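Local structure of hexokinase (Schistosoma mansoni, 1BDG) at residues A[139-144]-A[176-181]; A[248-253]-A[383-388]; A[325-330]-A[348-353]. The protein catalyses the ATP-dependent phosphorylation of glucose and other hexoses to hexose 6-phosphates, the entry step of glycolysis. All coordinates share one frame; numbering follows the deposited sequence.

Interaction 1: A[139-144]-A[176-181]; sequences LGFTFS and ELLQTE. With GLC (alpha-D-glucopyranose), chain B.
Residues 139-143 of strand 137-143 and residues 176-181 of helix 174-183 approach through L139, F141 and L178, their backbones separated by a full layer of side chains: the CA atoms of F141 and L178 stand 9.2 Å apart, those of L139 and Q179 9.8 Å. No hydrogen bond bridges this gap; the contact is wholly apolar and buried. L178 is the one residue of 176-181 that touches the strand segment. With its CG anti to the backbone N (chi1 -172°), it extends toward the strand and delivers one methyl, CD2, to both partners. Over the F141 ring this methyl makes a CH-pi contact, L178 CD2 lying 4.3 Å from the ring centroid and 11° off the normal, nearly above the centre. The ring's opposite face is taken by CB of F143 from its own strand, leaving the phenyl sandwiched between aliphatic groups. L139 meets the same methyl tip to tip, its CD2 3.8 Å from CD2 of L178. L139 and F141, two residues apart on a strand, point to the same side, and this is why a single leucine can touch both. L73 of strand 68-75 and F116 and I119 of helix 112-129 also pack on L178, while F141 touches L73 and V192 of the flanking strands. Just past the strand's C-terminal end, S144 belongs to the glucose pocket, its OG hydrogen-bonded to D197 OD2 and L75 O. A helix laid over the central sheet in this way is characteristic of the alpha/beta small subdomain of hexokinase, a member of the actin-like ATPase clan.

Interaction 2: A[248-253]-A[383-388]; sequences TEWGAF and ACILRR. With GLC (alpha-D-glucopyranose), chain B; SO4 (sulfate ion), chain E.
I385 of helix 357-389 packs against T248 and W250 in the loop that follows strand 243-247, an apolar helix-to-loop contact in the large subdomain of the actin-like hexokinase fold. The isoleucine uses its longer branch: CG1 lies 4.4 Å from W250 CZ3, approaching the indole obliquely, while CD1 reaches T248 CG2, also at 4.4 Å. These are loose van der Waals contacts. The polar parts of both loop residues are engaged elsewhere, T248 OG1 with V224 O and N223 OD1, W250 NE1 with T222 OG1. Between them, E249 turns the other way, into the glucose site. Its CG is anti to the backbone N (chi1 -157°) and the chain bends at chi2 (59°), which brings the carboxylate to the sugar. E249 N donates to N223 OD1; N223 and V224 both belong to strand 222-229, and V224 also touches I385. At the far end of the helical segment R388 NH1 forms a salt bridge with E228 OE1 and a weak hydrogen bond to a sulfate, an ion probably from the crystallisation liquor. In the sugar site, GLC O2 donates to E249 OE2 at 2.7 Å, and GLC O3 to E249 OE1 at 2.8 Å.

Interaction 3: A[325-330]-A[348-353]; sequences TRYLTD and DDLHVP
Y327 stacking on D349 is a partly buried side-chain contact between a short, weakly bonded helix around 327-331 and the C-terminal end of helix 340-349, in the large subdomain. The aspartate lies over one face of the phenol ring. Its CB makes a CH-pi contact, 4.0 Å from the ring centroid and 19° off the normal, shifted toward the rim, where Y327 CZ is the nearest atom at 3.7 Å. The carboxylate runs on over the CE1-CD1 rim of the same face, its plane only 13° from that of the phenol, and D349 OD2 comes to 3.8 Å from Y327 CD1. One water joins the polar ends: it donates to D349 OD1 and lies 3.2 Å from Y327 OH. L350 adds an apolar touch, its CD2 3.9 Å from Y327 CE2. The tyrosine's CG is anti to its carbonyl carbon (chi1 -57°), a setting that turns the ring toward D349 and L350. Residues 325-329, Y327 among them, probably belong to the ATP site, as in related hexokinases. M345 of helix 340-349 also touches Y327, whereas L328 packs on helices 288-304 and 357-389.

In the fold
One contact lies in the small subdomain and two in the large. Interaction 1 comes first along the chain; interactions 2 and 3 follow, and both segments of interaction 3 fall between the two segments of interaction 2. Interactions 1 and 2 have centres 27 Å apart, yet their segments 139-144 and 248-253 reach glucose, through S144 and E249, from the two subdomains that meet around the sugar; their nearest atoms are about 6 Å apart. Interaction 3 is more remote, centred 37 Å from interaction 1 and 32 Å from interaction 2, across the chain's centre from the latter. Helix 340-349 of interaction 3 is followed in the chain by helix 357-389, which carries I385 of interaction 2.

Interaction 1: A[139-144]-A[176-181]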
loop_
_atom_site.group_PDB
_atom_site.type_symbol
_atom_site.label_atom_id
_atom_site.label_comp_id
_atom_site.label_asym_id
_atom_site.label_seq_id
_atom_site.Cartn_x
_atom_site.Cartn_y
_atom_site.Cartn_z
ATOM N N LEU A 139 9.376 -9.902 -19.192
ATOM C CA LEU A 139 8.369 -9.258 -18.373
ATOM C C LEU A 139 8.802 -8.982 -16.938
ATOM O O LEU A 139 9.504 -9.779 -16.331
ATOM C CB LEU A 139 7.085 -10.094 -18.435
ATOM C CG LEU A 139 5.790 -9.828 -17.674
ATOM C CD1 LEU A 139 4.635 -10.400 -18.477
ATOM C CD2 LEU A 139 5.812 -10.465 -16.295
ATOM N N GLY A 140 8.480 -7.787 -16.454
ATOM C CA GLY A 140 8.776 -7.416 -15.090
ATOM C C GLY A 140 7.435 -7.522 -14.387
ATOM O O GLY A 140 6.500 -6.806 -14.738
ATOM N N PHE A 141 7.318 -8.436 -13.429
ATOM C CA PHE A 141 6.077 -8.652 -12.696
ATOM C C PHE A 141 6.042 -7.931 -11.340
ATOM O O PHE A 141 6.742 -8.314 -10.401
ATOM C CB PHE A 141 5.875 -10.158 -12.504
ATOM C CG PHE A 141 4.481 -10.566 -12.094
ATOM C CD1 PHE A 141 3.379 -9.746 -12.330
ATOM C CD2 PHE A 141 4.269 -11.807 -11.493
ATOM C CE1 PHE A 141 2.095 -10.169 -11.972
ATOM C CE2 PHE A 141 2.999 -12.230 -11.136
ATOM C CZ PHE A 141 1.915 -11.417 -11.373
ATOM N N THR A 142 5.266 -6.854 -11.255
ATOM C CA THR A 142 5.108 -6.123 -10.003
ATOM C C THR A 142 3.997 -6.837 -9.266
ATOM O O THR A 142 2.821 -6.606 -9.551
ATOM C CB THR A 142 4.674 -4.687 -10.263
ATOM O OG1 THR A 142 5.772 -3.964 -10.818
ATOM C CG2 THR A 142 4.212 -4.014 -8.994
ATOM N N PHE A 143 4.369 -7.765 -8.392
ATOM C CA PHE A 143 3.398 -8.540 -7.618
ATOM C C PHE A 143 3.349 -7.926 -6.220
ATOM O O PHE A 143 4.211 -8.199 -5.385
ATOM C CB PHE A 143 3.843 -9.996 -7.551
ATOM C CG PHE A 143 2.795 -10.934 -7.032
ATOM C CD1 PHE A 143 1.498 -10.915 -7.554
ATOM C CD2 PHE A 143 3.112 -11.881 -6.061
ATOM C CE1 PHE A 143 0.536 -11.834 -7.119
ATOM C CE2 PHE A 143 2.169 -12.798 -5.620
ATOM C CZ PHE A 143 0.873 -12.777 -6.154
ATOM N N SER A 144 2.346 -7.090 -5.975
ATOM C CA SER A 144 2.193 -6.392 -4.704
ATOM C C SER A 144 1.919 -7.273 -3.493
ATOM O O SER A 144 0.975 -6.993 -2.743
ATOM C CB SER A 144 1.054 -5.379 -4.808
ATOM O OG SER A 144 1.104 -4.673 -6.026
ATOM N N GLU A 176 6.451 -18.869 -11.789
ATOM C CA GLU A 176 6.231 -20.063 -12.584
ATOM C C GLU A 176 4.758 -20.173 -12.923
ATOM O O GLU A 176 4.392 -20.576 -14.027
ATOM C CB GLU A 176 6.736 -21.315 -11.862
ATOM C CG GLU A 176 6.770 -22.549 -12.754
ATOM C CD GLU A 176 7.558 -23.712 -12.143
ATOM O OE1 GLU A 176 7.695 -23.751 -10.884
ATOM O OE2 GLU A 176 8.044 -24.579 -12.935
ATOM N N LEU A 177 3.907 -19.769 -11.991
ATOM C CA LEU A 177 2.476 -19.810 -12.250
ATOM C C LEU A 177 2.224 -18.974 -13.507
ATOM O O LEU A 177 1.760 -19.503 -14.514
ATOM C CB LEU A 177 1.677 -19.279 -11.051
ATOM C CG LEU A 177 1.474 -20.231 -9.868
ATOM C CD1 LEU A 177 0.622 -19.583 -8.796
ATOM C CD2 LEU A 177 0.793 -21.487 -10.350
ATOM N N LEU A 178 2.642 -17.710 -13.494
ATOM C CA LEU A 178 2.435 -16.847 -14.649
ATOM C C LEU A 178 3.083 -17.429 -15.891
ATOM O O LEU A 178 2.451 -17.532 -16.939
ATOM C CB LEU A 178 2.988 -15.441 -14.402
ATOM C CG LEU A 178 2.610 -14.471 -15.530
ATOM C CD1 LEU A 178 1.102 -14.223 -15.523
ATOM C CD2 LEU A 178 3.366 -13.180 -15.377
ATOM N N GLN A 179 4.343 -17.824 -15.769
ATOM C CA GLN A 179 5.072 -18.408 -16.890
ATOM C C GLN A 179 4.337 -19.616 -17.531
ATOM O O GLN A 179 4.448 -19.837 -18.730
ATOM C CB GLN A 179 6.465 -18.814 -16.434
ATOM C CG GLN A 179 7.366 -19.244 -17.553
ATOM C CD GLN A 179 7.720 -18.100 -18.464
ATOM O OE1 GLN A 179 8.421 -17.166 -18.064
ATOM N NE2 GLN A 179 7.247 -18.165 -19.709
ATOM N N THR A 180 3.589 -20.381 -16.738
ATOM C CA THR A 180 2.849 -21.532 -17.243
ATOM C C THR A 180 1.704 -21.036 -18.112
ATOM O O THR A 180 1.625 -21.370 -19.310
ATOM C CB THR A 180 2.229 -22.323 -16.106
ATOM O OG1 THR A 180 3.229 -22.620 -15.126
ATOM C CG2 THR A 180 1.587 -23.593 -16.623
ATOM N N GLU A 181 0.823 -20.228 -17.516
ATOM C CA GLU A 181 -0.327 -19.675 -18.225
ATOM C C GLU A 181 0.106 -18.894 -19.476
ATOM O O GLU A 181 -0.541 -18.993 -20.520
ATOM C CB GLU A 181 -1.160 -18.807 -17.294
ATOM C CG GLU A 181 -1.576 -19.511 -15.994
ATOM C CD GLU A 181 -2.519 -20.731 -16.171
ATOM O OE1 GLU A 181 -3.469 -20.701 -16.999
ATOM O OE2 GLU A 181 -2.337 -21.724 -15.432
HETATM C C1 GLC B . -0.032 -4.765 0.856
HETATM C C2 GLC B . 0.893 -5.871 0.348
HETATM C C3 GLC B . 2.277 -5.311 0.114
HETATM C C4 GLC B . 2.196 -4.129 -0.836
HETATM C C5 GLC B . 1.258 -3.089 -0.263
HETATM C C6 GLC B . 1.076 -1.904 -1.192
HETATM O O1 GLC B . 0.510 -4.253 2.027
HETATM O O2 GLC B . 0.978 -6.930 1.300
HETATM O O3 GLC B . 3.123 -6.306 -0.443
HETATM O O4 GLC B . 3.477 -3.578 -1.028
HETATM O O5 GLC B . -0.032 -3.674 -0.073
HETATM O O6 GLC B . 0.070 -2.150 -2.151
#

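Interaction 2: A[248-253]-A[383-388]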
loop_
_atom_site.group_PDB
_atom_site.type_symbol
_atom_site.label_atom_id
_atom_site.label_comp_id
_atom_site.label_asym_id
_atom_site.label_seq_id
_atom_site.Cartn_x
_atom_site.Cartn_y
_atom_site.Cartn_z
ATOM N N THR A 248 10.194 -4.329 3.376
ATOM C CA THR A 248 9.832 -4.363 4.783
ATOM C C THR A 248 8.573 -5.148 5.035
ATOM O O THR A 248 8.555 -6.025 5.888
ATOM C CB THR A 248 9.670 -2.943 5.336
ATOM O OG1 THR A 248 8.528 -2.327 4.730
ATOM C CG2 THR A 248 10.909 -2.123 5.019
ATOM N N GLU A 249 7.527 -4.826 4.285
ATOM C CA GLU A 249 6.237 -5.490 4.414
ATOM C C GLU A 249 5.740 -5.186 5.841
ATOM O O GLU A 249 5.374 -6.080 6.612
ATOM C CB GLU A 249 6.405 -6.985 4.139
ATOM C CG GLU A 249 5.142 -7.713 3.691
ATOM C CD GLU A 249 4.517 -7.168 2.408
ATOM O OE1 GLU A 249 5.128 -7.278 1.325
ATOM O OE2 GLU A 249 3.382 -6.660 2.487
ATOM N N TRP A 250 5.727 -3.883 6.146
ATOM C CA TRP A 250 5.330 -3.335 7.439
ATOM C C TRP A 250 3.838 -3.341 7.727
ATOM O O TRP A 250 3.405 -2.972 8.825
ATOM C CB TRP A 250 5.892 -1.912 7.615
ATOM C CG TRP A 250 5.225 -0.788 6.811
ATOM C CD1 TRP A 250 4.028 -0.836 6.152
ATOM C CD2 TRP A 250 5.712 0.552 6.646
ATOM N NE1 TRP A 250 3.741 0.381 5.596
ATOM C CE2 TRP A 250 4.754 1.254 5.881
ATOM C CE3 TRP A 250 6.859 1.225 7.078
ATOM C CZ2 TRP A 250 4.908 2.608 5.538
ATOM C CZ3 TRP A 250 7.012 2.573 6.738
ATOM C CH2 TRP A 250 6.041 3.247 5.976
ATOM N N GLY A 251 3.035 -3.681 6.727
ATOM C CA GLY A 251 1.607 -3.740 6.957
ATOM C C GLY A 251 1.368 -4.732 8.080
ATOM O O GLY A 251 0.415 -4.612 8.852
ATOM N N ALA A 252 2.257 -5.709 8.189
ATOM C CA ALA A 252 2.143 -6.722 9.223
ATOM C C ALA A 252 2.516 -6.263 10.627
ATOM O O ALA A 252 2.395 -7.045 11.558
ATOM C CB ALA A 252 2.940 -7.950 8.843
ATOM N N PHE A 253 2.961 -5.023 10.806
ATOM C CA PHE A 253 3.323 -4.566 12.151
ATOM C C PHE A 253 2.097 -4.692 13.044
ATOM O O PHE A 253 0.977 -4.580 12.586
ATOM C CB PHE A 253 3.853 -3.122 12.151
ATOM C CG PHE A 253 4.466 -2.685 13.473
ATOM C CD1 PHE A 253 5.393 -3.491 14.138
ATOM C CD2 PHE A 253 4.144 -1.444 14.031
ATOM C CE1 PHE A 253 6.001 -3.077 15.335
ATOM C CE2 PHE A 253 4.749 -1.010 15.246
ATOM C CZ PHE A 253 5.684 -1.834 15.892
ATOM N N ALA A 383 9.837 8.157 9.285
ATOM C CA ALA A 383 10.821 8.641 10.240
ATOM C C ALA A 383 11.619 7.476 10.768
ATOM O O ALA A 383 12.745 7.635 11.194
ATOM C CB ALA A 383 10.155 9.344 11.363
ATOM N N CYS A 384 11.020 6.298 10.764
ATOM C CA CYS A 384 11.707 5.107 11.223
ATOM C C CYS A 384 12.687 4.613 10.175
ATOM O O CYS A 384 13.759 4.109 10.511
ATOM C CB CYS A 384 10.725 3.993 11.529
ATOM S SG CYS A 384 11.573 2.415 11.545
ATOM N N ILE A 385 12.297 4.720 8.907
ATOM C CA ILE A 385 13.136 4.302 7.785
ATOM C C ILE A 385 14.354 5.214 7.728
ATOM O O ILE A 385 15.489 4.755 7.637
ATOM C CB ILE A 385 12.351 4.371 6.457
ATOM C CG1 ILE A 385 11.371 3.201 6.357
ATOM C CG2 ILE A 385 13.284 4.384 5.287
ATOM C CD1 ILE A 385 12.018 1.842 6.452
ATOM N N LEU A 386 14.109 6.513 7.816
ATOM C CA LEU A 386 15.174 7.514 7.799
ATOM C C LEU A 386 16.152 7.278 8.953
ATOM O O LEU A 386 17.326 7.638 8.862
ATOM C CB LEU A 386 14.584 8.929 7.902
ATOM C CG LEU A 386 13.651 9.367 6.781
ATOM C CD1 LEU A 386 13.417 10.846 6.899
ATOM C CD2 LEU A 386 14.250 9.046 5.439
ATOM N N ARG A 387 15.648 6.721 10.049
ATOM C CA ARG A 387 16.481 6.424 11.206
ATOM C C ARG A 387 17.311 5.167 10.985
ATOM O O ARG A 387 18.277 4.924 11.691
ATOM C CB ARG A 387 15.630 6.263 12.458
ATOM C CG ARG A 387 15.051 7.562 12.944
ATOM C CD ARG A 387 14.778 7.536 14.431
ATOM N NE ARG A 387 13.872 8.615 14.814
ATOM C CZ ARG A 387 12.807 8.457 15.597
ATOM N NH1 ARG A 387 12.502 7.263 16.102
ATOM N NH2 ARG A 387 12.052 9.505 15.888
ATOM N N ARG A 388 16.911 4.377 9.998
ATOM C CA ARG A 388 17.598 3.149 9.646
ATOM C C ARG A 388 18.554 3.455 8.508
ATOM O O ARG A 388 19.765 3.346 8.672
ATOM C CB ARG A 388 16.577 2.082 9.252
ATOM C CG ARG A 388 17.162 0.822 8.691
ATOM C CD ARG A 388 16.268 -0.366 9.013
ATOM N NE ARG A 388 16.573 -0.956 10.322
ATOM C CZ ARG A 388 17.701 -1.602 10.637
ATOM N NH1 ARG A 388 18.673 -1.766 9.758
ATOM N NH2 ARG A 388 17.848 -2.102 11.844
HETATM C C1 GLC B . -0.032 -4.765 0.856
HETATM C C2 GLC B . 0.893 -5.871 0.348
HETATM C C3 GLC B . 2.277 -5.311 0.114
HETATM C C4 GLC B . 2.196 -4.129 -0.836
HETATM C C5 GLC B . 1.258 -3.089 -0.263
HETATM C C6 GLC B . 1.076 -1.904 -1.192
HETATM O O1 GLC B . 0.510 -4.253 2.027
HETATM O O2 GLC B . 0.978 -6.930 1.300
HETATM O O3 GLC B . 3.123 -6.306 -0.443
HETATM O O4 GLC B . 3.477 -3.578 -1.028
HETATM O O5 GLC B . -0.032 -3.674 -0.073
HETATM O O6 GLC B . 0.070 -2.150 -2.151
HETATM S S SO4 E . 20.446 -2.488 12.946
HETATM O O1 SO4 E . 19.531 -1.869 13.871
HETATM O O2 SO4 E . 20.411 -1.780 11.701
HETATM O O3 SO4 E . 21.777 -2.436 13.498
HETATM O O4 SO4 E . 20.065 -3.858 12.718
#

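Interaction 3: A[325-330]-A[348-353]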
loop_
_atom_site.group_PDB
_atom_site.type_symbol
_atom_site.label_atom_id
_atom_site.label_comp_id
_atom_site.label_asym_id
_atom_site.label_seq_id
_atom_site.Cartn_x
_atom_site.Cartn_y
_atom_site.Cartn_z
ATOM N N THR A 325 -13.432 4.852 0.880
ATOM C CA THR A 325 -12.456 5.807 1.408
ATOM C C THR A 325 -12.482 7.039 0.517
ATOM O O THR A 325 -12.174 8.152 0.951
ATOM C CB THR A 325 -11.028 5.192 1.425
ATOM O OG1 THR A 325 -11.029 4.028 2.255
ATOM C CG2 THR A 325 -10.003 6.169 1.961
ATOM N N ARG A 326 -12.914 6.841 -0.721
ATOM C CA ARG A 326 -12.986 7.931 -1.687
ATOM C C ARG A 326 -13.874 9.043 -1.158
ATOM O O ARG A 326 -13.630 10.222 -1.428
ATOM C CB ARG A 326 -13.524 7.432 -3.021
ATOM C CG ARG A 326 -13.126 8.322 -4.149
ATOM N N TYR A 327 -14.903 8.677 -0.399
ATOM C CA TYR A 327 -15.796 9.674 0.161
ATOM C C TYR A 327 -14.968 10.540 1.115
ATOM O O TYR A 327 -15.062 11.772 1.077
ATOM C CB TYR A 327 -16.967 9.008 0.905
ATOM C CG TYR A 327 -17.778 8.048 0.058
ATOM C CD1 TYR A 327 -17.654 8.044 -1.332
ATOM C CD2 TYR A 327 -18.635 7.110 0.646
ATOM C CE1 TYR A 327 -18.342 7.130 -2.113
ATOM C CE2 TYR A 327 -19.342 6.177 -0.134
ATOM C CZ TYR A 327 -19.179 6.196 -1.516
ATOM O OH TYR A 327 -19.787 5.256 -2.326
ATOM N N LEU A 328 -14.070 9.915 1.875
ATOM C CA LEU A 328 -13.254 10.644 2.839
ATOM C C LEU A 328 -12.411 11.759 2.211
ATOM O O LEU A 328 -11.786 12.569 2.899
ATOM C CB LEU A 328 -12.380 9.678 3.628
ATOM C CG LEU A 328 -13.080 8.482 4.292
ATOM C CD1 LEU A 328 -12.203 7.998 5.464
ATOM C CD2 LEU A 328 -14.484 8.844 4.781
ATOM N N THR A 329 -12.389 11.765 0.888
ATOM C CA THR A 329 -11.672 12.747 0.106
ATOM C C THR A 329 -12.486 14.041 0.094
ATOM O O THR A 329 -12.068 15.037 0.687
ATOM C CB THR A 329 -11.478 12.225 -1.344
ATOM O OG1 THR A 329 -10.520 11.154 -1.345
ATOM C CG2 THR A 329 -11.031 13.328 -2.282
ATOM N N ASP A 330 -13.674 14.016 -0.510
ATOM C CA ASP A 330 -14.491 15.224 -0.580
ATOM C C ASP A 330 -14.790 15.785 0.808
ATOM O O ASP A 330 -14.624 16.987 1.068
ATOM C CB ASP A 330 -15.789 14.967 -1.351
ATOM C CG ASP A 330 -15.559 14.769 -2.850
ATOM O OD1 ASP A 330 -14.440 15.097 -3.336
ATOM O OD2 ASP A 330 -16.505 14.288 -3.542
ATOM N N ASP A 348 -26.556 11.408 -0.713
ATOM C CA ASP A 348 -26.309 10.925 -2.053
ATOM C C ASP A 348 -25.524 9.628 -2.244
ATOM O O ASP A 348 -25.938 8.756 -3.035
ATOM C CB ASP A 348 -25.680 12.030 -2.870
ATOM C CG ASP A 348 -26.691 12.792 -3.640
ATOM O OD1 ASP A 348 -27.237 12.171 -4.574
ATOM O OD2 ASP A 348 -26.947 13.980 -3.308
ATOM N N ASP A 349 -24.359 9.519 -1.609
ATOM C CA ASP A 349 -23.574 8.310 -1.771
ATOM C C ASP A 349 -24.159 7.204 -0.894
ATOM O O ASP A 349 -24.494 6.135 -1.400
ATOM C CB ASP A 349 -22.084 8.562 -1.483
ATOM C CG ASP A 349 -21.428 9.494 -2.513
ATOM O OD1 ASP A 349 -21.755 9.404 -3.723
ATOM O OD2 ASP A 349 -20.585 10.328 -2.109
ATOM N N LEU A 350 -24.406 7.502 0.382
ATOM C CA LEU A 350 -24.964 6.506 1.309
ATOM C C LEU A 350 -26.499 6.474 1.380
ATOM O O LEU A 350 -27.083 5.642 2.091
ATOM C CB LEU A 350 -24.398 6.704 2.714
ATOM C CG LEU A 350 -22.872 6.687 2.824
ATOM C CD1 LEU A 350 -22.441 6.949 4.262
ATOM C CD2 LEU A 350 -22.324 5.357 2.321
ATOM N N HIS A 351 -27.152 7.379 0.657
ATOM C CA HIS A 351 -28.610 7.441 0.654
ATOM C C HIS A 351 -29.260 7.506 2.063
ATOM O O HIS A 351 -30.409 7.058 2.224
ATOM C CB HIS A 351 -29.207 6.249 -0.104
ATOM C CG HIS A 351 -28.628 6.032 -1.469
ATOM N ND1 HIS A 351 -27.566 6.762 -1.966
ATOM C CD2 HIS A 351 -28.956 5.142 -2.439
ATOM C CE1 HIS A 351 -27.261 6.328 -3.180
ATOM N NE2 HIS A 351 -28.092 5.348 -3.490
ATOM N N VAL A 352 -28.553 7.979 3.088
ATOM C CA VAL A 352 -29.181 8.074 4.404
ATOM C C VAL A 352 -30.486 8.860 4.200
ATOM O O VAL A 352 -30.460 9.960 3.649
ATOM C CB VAL A 352 -28.317 8.855 5.410
ATOM C CG1 VAL A 352 -28.985 8.859 6.780
ATOM C CG2 VAL A 352 -26.938 8.245 5.518
ATOM N N PRO A 353 -31.632 8.299 4.624
ATOM C CA PRO A 353 -33.005 8.832 4.546
ATOM C C PRO A 353 -33.254 10.252 5.096
ATOM O O PRO A 353 -33.649 11.150 4.353
ATOM C CB PRO A 353 -33.802 7.795 5.336
ATOM C CG PRO A 353 -33.072 6.547 5.059
ATOM C CD PRO A 353 -31.645 6.967 5.243
HETATM O O HOH W 1 -21.713 6.313 -4.628
#